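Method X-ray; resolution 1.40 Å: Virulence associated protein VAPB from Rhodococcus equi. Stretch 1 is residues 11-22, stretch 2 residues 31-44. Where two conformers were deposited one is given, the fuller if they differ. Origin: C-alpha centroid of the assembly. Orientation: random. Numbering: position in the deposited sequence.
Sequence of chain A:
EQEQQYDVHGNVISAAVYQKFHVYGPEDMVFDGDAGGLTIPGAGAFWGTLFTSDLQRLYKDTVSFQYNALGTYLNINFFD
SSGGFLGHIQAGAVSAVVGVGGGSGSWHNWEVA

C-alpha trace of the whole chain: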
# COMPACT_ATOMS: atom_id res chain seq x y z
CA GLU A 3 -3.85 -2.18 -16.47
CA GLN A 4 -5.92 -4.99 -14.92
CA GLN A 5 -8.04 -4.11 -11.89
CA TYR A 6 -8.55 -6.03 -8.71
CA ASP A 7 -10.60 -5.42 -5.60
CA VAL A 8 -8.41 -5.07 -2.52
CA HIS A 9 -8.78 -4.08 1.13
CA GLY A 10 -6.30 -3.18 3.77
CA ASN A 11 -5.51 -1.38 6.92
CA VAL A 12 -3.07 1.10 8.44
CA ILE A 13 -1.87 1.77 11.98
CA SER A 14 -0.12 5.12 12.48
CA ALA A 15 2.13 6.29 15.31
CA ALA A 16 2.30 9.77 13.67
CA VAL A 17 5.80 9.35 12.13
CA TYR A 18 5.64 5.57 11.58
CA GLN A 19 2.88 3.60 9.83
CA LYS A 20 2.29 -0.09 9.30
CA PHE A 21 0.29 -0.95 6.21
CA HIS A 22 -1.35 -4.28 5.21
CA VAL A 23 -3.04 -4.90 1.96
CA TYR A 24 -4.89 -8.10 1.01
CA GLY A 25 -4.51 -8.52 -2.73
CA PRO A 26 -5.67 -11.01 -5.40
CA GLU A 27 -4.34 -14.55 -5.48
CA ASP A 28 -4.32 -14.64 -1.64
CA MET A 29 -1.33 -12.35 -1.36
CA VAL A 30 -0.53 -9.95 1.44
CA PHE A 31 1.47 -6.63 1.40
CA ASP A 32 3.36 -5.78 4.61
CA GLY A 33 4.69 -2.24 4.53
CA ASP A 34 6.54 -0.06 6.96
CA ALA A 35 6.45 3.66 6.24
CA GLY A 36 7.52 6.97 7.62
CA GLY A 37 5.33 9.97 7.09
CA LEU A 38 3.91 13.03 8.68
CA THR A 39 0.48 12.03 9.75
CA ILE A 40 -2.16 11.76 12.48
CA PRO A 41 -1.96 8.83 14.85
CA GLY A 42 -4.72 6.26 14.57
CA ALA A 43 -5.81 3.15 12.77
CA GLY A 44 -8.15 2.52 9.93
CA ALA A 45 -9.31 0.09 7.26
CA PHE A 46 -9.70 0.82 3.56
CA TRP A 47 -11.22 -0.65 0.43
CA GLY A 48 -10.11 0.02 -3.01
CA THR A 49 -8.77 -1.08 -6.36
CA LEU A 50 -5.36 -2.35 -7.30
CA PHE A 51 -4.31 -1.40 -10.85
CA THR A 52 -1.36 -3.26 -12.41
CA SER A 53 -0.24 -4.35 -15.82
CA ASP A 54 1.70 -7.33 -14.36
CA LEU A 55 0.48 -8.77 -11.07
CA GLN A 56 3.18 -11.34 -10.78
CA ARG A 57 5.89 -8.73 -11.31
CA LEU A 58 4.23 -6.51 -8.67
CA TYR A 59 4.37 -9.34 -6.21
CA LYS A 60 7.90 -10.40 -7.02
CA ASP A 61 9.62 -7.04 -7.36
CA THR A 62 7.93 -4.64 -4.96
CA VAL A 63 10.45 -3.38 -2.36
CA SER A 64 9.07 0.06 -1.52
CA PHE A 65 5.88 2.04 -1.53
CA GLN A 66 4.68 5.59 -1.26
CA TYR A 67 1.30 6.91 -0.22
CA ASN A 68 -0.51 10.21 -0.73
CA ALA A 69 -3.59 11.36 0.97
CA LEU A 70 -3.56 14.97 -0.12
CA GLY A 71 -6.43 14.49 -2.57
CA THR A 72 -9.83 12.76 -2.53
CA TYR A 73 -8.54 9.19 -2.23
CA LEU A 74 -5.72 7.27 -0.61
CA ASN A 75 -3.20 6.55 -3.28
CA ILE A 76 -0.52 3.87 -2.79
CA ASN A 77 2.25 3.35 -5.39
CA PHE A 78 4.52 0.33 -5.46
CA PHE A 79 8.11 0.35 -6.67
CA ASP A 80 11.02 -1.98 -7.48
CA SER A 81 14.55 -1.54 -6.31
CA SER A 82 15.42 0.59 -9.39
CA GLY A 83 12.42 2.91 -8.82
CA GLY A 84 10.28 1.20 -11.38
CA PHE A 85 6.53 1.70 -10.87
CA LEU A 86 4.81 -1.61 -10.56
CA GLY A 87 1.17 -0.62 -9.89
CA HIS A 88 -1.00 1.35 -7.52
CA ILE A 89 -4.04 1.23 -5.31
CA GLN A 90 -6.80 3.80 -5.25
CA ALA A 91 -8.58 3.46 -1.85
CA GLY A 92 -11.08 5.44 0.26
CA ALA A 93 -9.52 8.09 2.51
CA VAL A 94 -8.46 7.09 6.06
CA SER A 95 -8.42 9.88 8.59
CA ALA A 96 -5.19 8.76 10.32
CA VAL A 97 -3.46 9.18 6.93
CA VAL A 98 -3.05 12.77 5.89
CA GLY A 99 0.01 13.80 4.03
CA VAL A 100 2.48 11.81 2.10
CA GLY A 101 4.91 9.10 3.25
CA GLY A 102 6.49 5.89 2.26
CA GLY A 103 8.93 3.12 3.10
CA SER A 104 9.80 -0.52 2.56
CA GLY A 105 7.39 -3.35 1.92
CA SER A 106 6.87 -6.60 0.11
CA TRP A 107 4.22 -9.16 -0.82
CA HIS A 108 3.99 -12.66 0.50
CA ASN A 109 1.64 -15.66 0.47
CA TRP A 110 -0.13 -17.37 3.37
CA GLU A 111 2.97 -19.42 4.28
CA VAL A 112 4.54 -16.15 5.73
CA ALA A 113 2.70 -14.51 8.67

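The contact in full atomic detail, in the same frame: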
# COMPACT_ATOMS: atom_id res chain seq x y z
N ASN A 11 -5.40 -2.18 5.74
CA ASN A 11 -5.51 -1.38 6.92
C ASN A 11 -4.17 -0.66 7.18
O ASN A 11 -3.12 -1.01 6.61
CB ASN A 11 -5.97 -2.23 8.12
CG ASN A 11 -5.09 -3.47 8.39
OD1 ASN A 11 -3.89 -3.36 8.58
ND2 ASN A 11 -5.65 -4.64 8.20
N VAL A 12 -4.22 0.32 8.06
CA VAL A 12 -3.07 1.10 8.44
C VAL A 12 -3.13 1.39 9.93
O VAL A 12 -4.22 1.75 10.44
CB VAL A 12 -3.00 2.40 7.63
CG1 VAL A 12 -4.31 3.18 7.69
CG2 VAL A 12 -1.83 3.28 8.00
N ILE A 13 -1.98 1.31 10.59
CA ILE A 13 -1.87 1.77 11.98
C ILE A 13 -0.78 2.81 11.96
O ILE A 13 0.36 2.48 11.59
CB ILE A 13 -1.49 0.60 12.91
CG1 ILE A 13 -2.56 -0.48 12.74
CG2 ILE A 13 -1.41 1.06 14.37
CD1 ILE A 13 -2.41 -1.70 13.57
N SER A 14 -1.08 4.04 12.39
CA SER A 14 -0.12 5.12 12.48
C SER A 14 0.27 5.44 13.91
O SER A 14 -0.65 5.68 14.71
CB SER A 14 -0.68 6.35 11.83
OG SER A 14 0.28 7.44 11.91
N ALA A 15 1.59 5.61 14.13
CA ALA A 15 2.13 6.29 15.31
C ALA A 15 2.59 7.72 15.09
O ALA A 15 3.39 8.19 15.85
CB ALA A 15 3.28 5.44 15.87
N ALA A 16 2.02 8.38 14.09
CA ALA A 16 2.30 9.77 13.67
C ALA A 16 3.42 9.75 12.64
O ALA A 16 3.18 9.98 11.45
CB ALA A 16 2.62 10.64 14.79
N VAL A 17 4.65 9.51 13.08
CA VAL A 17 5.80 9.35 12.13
C VAL A 17 5.99 7.98 11.47
O VAL A 17 6.62 7.91 10.42
CB VAL A 17 7.20 9.76 12.65
CG1 VAL A 17 7.26 11.16 12.93
CG2 VAL A 17 7.67 8.94 13.81
N TYR A 18 5.57 6.88 12.13
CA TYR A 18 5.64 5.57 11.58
C TYR A 18 4.22 5.05 11.26
O TYR A 18 3.34 5.25 12.05
CB TYR A 18 6.33 4.64 12.56
CG TYR A 18 6.26 3.21 12.21
CD1 TYR A 18 7.06 2.62 11.26
CD2 TYR A 18 5.25 2.43 12.78
CE1 TYR A 18 6.89 1.30 10.94
CE2 TYR A 18 4.99 1.16 12.43
CZ TYR A 18 5.82 0.49 11.57
OH TYR A 18 5.61 -0.82 11.18
N GLN A 19 4.17 4.31 10.15
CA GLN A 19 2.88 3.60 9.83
C GLN A 19 3.15 2.21 9.37
O GLN A 19 4.05 1.93 8.56
CB GLN A 19 2.14 4.31 8.66
CG GLN A 19 1.81 5.75 9.04
CD GLN A 19 2.93 6.72 8.71
OE1 GLN A 19 3.52 6.57 7.64
NE2 GLN A 19 3.24 7.62 9.62
N LYS A 20 2.30 1.25 9.84
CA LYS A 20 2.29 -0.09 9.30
C LYS A 20 1.08 -0.26 8.40
O LYS A 20 -0.04 0.03 8.79
CB LYS A 20 2.14 -1.02 10.47
CG LYS A 20 2.01 -2.47 9.99
CD LYS A 20 3.22 -3.13 9.43
CE LYS A 20 4.05 -3.83 10.43
NZ LYS A 20 5.24 -4.41 9.72
N PHE A 21 1.33 -0.68 7.15
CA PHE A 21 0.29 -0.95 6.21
C PHE A 21 0.17 -2.47 5.95
O PHE A 21 1.20 -3.15 5.84
CB PHE A 21 0.60 -0.27 4.82
CG PHE A 21 0.33 1.20 4.73
CD1 PHE A 21 1.15 2.10 5.39
CD2 PHE A 21 -0.73 1.70 3.97
CE1 PHE A 21 0.94 3.46 5.32
CE2 PHE A 21 -0.95 3.09 3.92
CZ PHE A 21 -0.10 3.94 4.57
N HIS A 22 -1.06 -2.93 5.77
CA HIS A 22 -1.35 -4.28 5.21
C HIS A 22 -2.29 -4.07 4.08
O HIS A 22 -3.25 -3.29 4.12
CB HIS A 22 -1.95 -5.20 6.24
CG HIS A 22 -0.96 -5.55 7.29
ND1 HIS A 22 -0.94 -4.96 8.52
CD2 HIS A 22 0.02 -6.47 7.30
CE1 HIS A 22 0.03 -5.51 9.25
NE2 HIS A 22 0.61 -6.44 8.53
N PHE A 31 0.42 -7.67 1.35
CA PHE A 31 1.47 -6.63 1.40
C PHE A 31 1.67 -6.26 2.87
O PHE A 31 0.70 -5.84 3.49
CB PHE A 31 1.09 -5.48 0.57
CG PHE A 31 2.13 -4.38 0.55
CD1 PHE A 31 3.29 -4.54 -0.16
CD2 PHE A 31 1.98 -3.21 1.30
CE1 PHE A 31 4.28 -3.53 -0.16
CE2 PHE A 31 2.95 -2.20 1.22
CZ PHE A 31 4.10 -2.42 0.58
N ASP A 32 2.92 -6.29 3.29
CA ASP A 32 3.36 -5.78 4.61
C ASP A 32 4.26 -4.59 4.35
O ASP A 32 5.40 -4.81 3.85
CB ASP A 32 4.13 -6.88 5.35
CG ASP A 32 4.50 -6.57 6.82
OD1 ASP A 32 4.47 -5.47 7.33
OD2 ASP A 32 4.85 -7.52 7.54
N GLY A 33 3.83 -3.42 4.75
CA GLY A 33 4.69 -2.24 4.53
C GLY A 33 4.89 -1.38 5.75
O GLY A 33 4.04 -1.28 6.61
N ASP A 34 6.11 -0.84 5.83
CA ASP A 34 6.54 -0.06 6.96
C ASP A 34 6.96 1.31 6.43
O ASP A 34 7.94 1.35 5.72
CB ASP A 34 7.73 -0.75 7.62
CG ASP A 34 7.33 -2.08 8.21
OD1 ASP A 34 6.73 -2.11 9.27
OD2 ASP A 34 7.80 -3.07 7.69
N ALA A 35 6.24 2.33 6.82
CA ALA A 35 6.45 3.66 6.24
C ALA A 35 6.83 4.62 7.33
O ALA A 35 6.50 4.50 8.50
CB ALA A 35 5.25 4.17 5.52
N GLY A 36 7.51 5.73 6.91
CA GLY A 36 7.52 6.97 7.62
C GLY A 36 6.67 7.98 6.93
O GLY A 36 6.57 7.97 5.69
N GLY A 37 6.18 8.93 7.67
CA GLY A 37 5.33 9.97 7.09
C GLY A 37 4.84 10.90 8.12
O GLY A 37 4.65 10.52 9.25
N LEU A 38 4.39 12.04 7.76
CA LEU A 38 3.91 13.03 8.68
C LEU A 38 2.40 12.84 8.67
O LEU A 38 1.66 13.35 7.76
CB LEU A 38 4.37 14.43 8.24
CG LEU A 38 5.86 14.65 8.40
CD1 LEU A 38 6.22 16.02 7.82
CD2 LEU A 38 6.32 14.49 9.79
N THR A 39 1.88 12.16 9.65
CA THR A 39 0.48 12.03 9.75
C THR A 39 -0.05 11.89 11.18
O THR A 39 0.78 11.94 12.09
CB THR A 39 -0.03 10.94 8.95
OG1 THR A 39 -1.47 10.99 8.93
CG2 THR A 39 0.38 9.64 9.34
N ILE A 40 -1.38 11.90 11.26
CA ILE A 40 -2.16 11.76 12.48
C ILE A 40 -2.12 10.32 13.02
O ILE A 40 -2.28 9.37 12.23
CB ILE A 40 -3.71 12.18 12.13
CG1 ILE A 40 -3.74 13.61 11.53
CG2 ILE A 40 -4.77 12.00 13.17
CD1 ILE A 40 -3.11 14.56 12.51
N PRO A 41 -1.92 10.18 14.32
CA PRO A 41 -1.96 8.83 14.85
C PRO A 41 -3.36 8.24 14.81
O PRO A 41 -4.39 8.95 14.86
CB PRO A 41 -1.44 9.00 16.28
CG PRO A 41 -1.67 10.47 16.65
CD PRO A 41 -1.74 11.19 15.37
N GLY A 42 -3.42 6.94 14.68
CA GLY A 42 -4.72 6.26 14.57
C GLY A 42 -4.63 5.05 13.72
O GLY A 42 -3.62 4.67 13.31
N ALA A 43 -5.75 4.40 13.44
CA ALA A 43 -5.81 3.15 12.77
C ALA A 43 -6.99 3.28 11.87
O ALA A 43 -8.01 3.88 12.26
CB ALA A 43 -5.99 2.04 13.77
N GLY A 44 -6.95 2.71 10.70
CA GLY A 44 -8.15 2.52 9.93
C GLY A 44 -8.07 1.48 8.85
O GLY A 44 -7.02 1.08 8.54

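A β-hairpin can be flanked on both sides by a single returning segment, and residues 11-22 and 31-44 of VAPB illustrate how. Strands 11-14 and 18-22 pair with each other through backbone hydrogen bonds; stretch 2 runs antiparallel first to the latter and then, after a loop, to the former, burying 988 Å² in all.

At the start of stretch 2, F31 O receives a CA-H...O contact from H22 CA at 3.1 Å. D32 lies opposite H22 in a non-hydrogen-bonded pair, but its carboxylate engages a lysine on the same face: D32 OD1 is 2.7 Å from K20 NZ in a salt bridge. G33 and F21 then form a hydrogen-bonded pair, with F21 N to G33 O at 2.8 Å and G33 N to F21 O at 2.9 Å. Glycine is needed for space here, since a CB on G33 would come 2.6 Å from F31 CE2.

D34 returns to the face of D32 and K20. Its OD1 accepts from K20 NZ at 2.8 Å, completing a second salt bridge, and from Y18 OH at 2.6 Å. The lysine is thus held between two carboxylates spaced two residues apart, as alternation along a strand allows, while the tyrosine hydroxyl reaches D34 at the edge of its ring. On the other face, A35 pairs with Q19 through A35 N to Q19 O at 2.8 Å and Q19 N to A35 O at 2.9 Å; its methyl CB also lies 4.4 Å from F21 CE1, a small apolar contact.

G36 keeps the register, facing Y18 in a non-hydrogen-bonded pair, and its CA makes a CA-H...O contact with V17 O at 3.1 Å. The pattern then loosens: G37 N donates to V17 O at 3.0 Å, but V17 N returns no bond to G37 O. The Q19 side chain extends the pairing by donating from NE2 to G37 O at 3.2 Å. T39 then bridges to the turn of the hairpin, its N donating to A16 O at 3.1 Å, while S14 OG donates a weak hydrogen bond to I40 O at 3.2 Å. P41 CD packs 4.4 Å from A16 CB.

The register has shifted by two when the second ladder begins. G42 N donates to S14 O at 3.0 Å and S14 N to G42 O at 2.8 Å; the backbone angles of G42 by themselves call for glycine. A43 faces I13, with A43 CB 4.4 Å from I13 CG1. G44 makes reciprocal bonds with V12, G44 N to V12 O and V12 N to G44 O, both 2.9 Å.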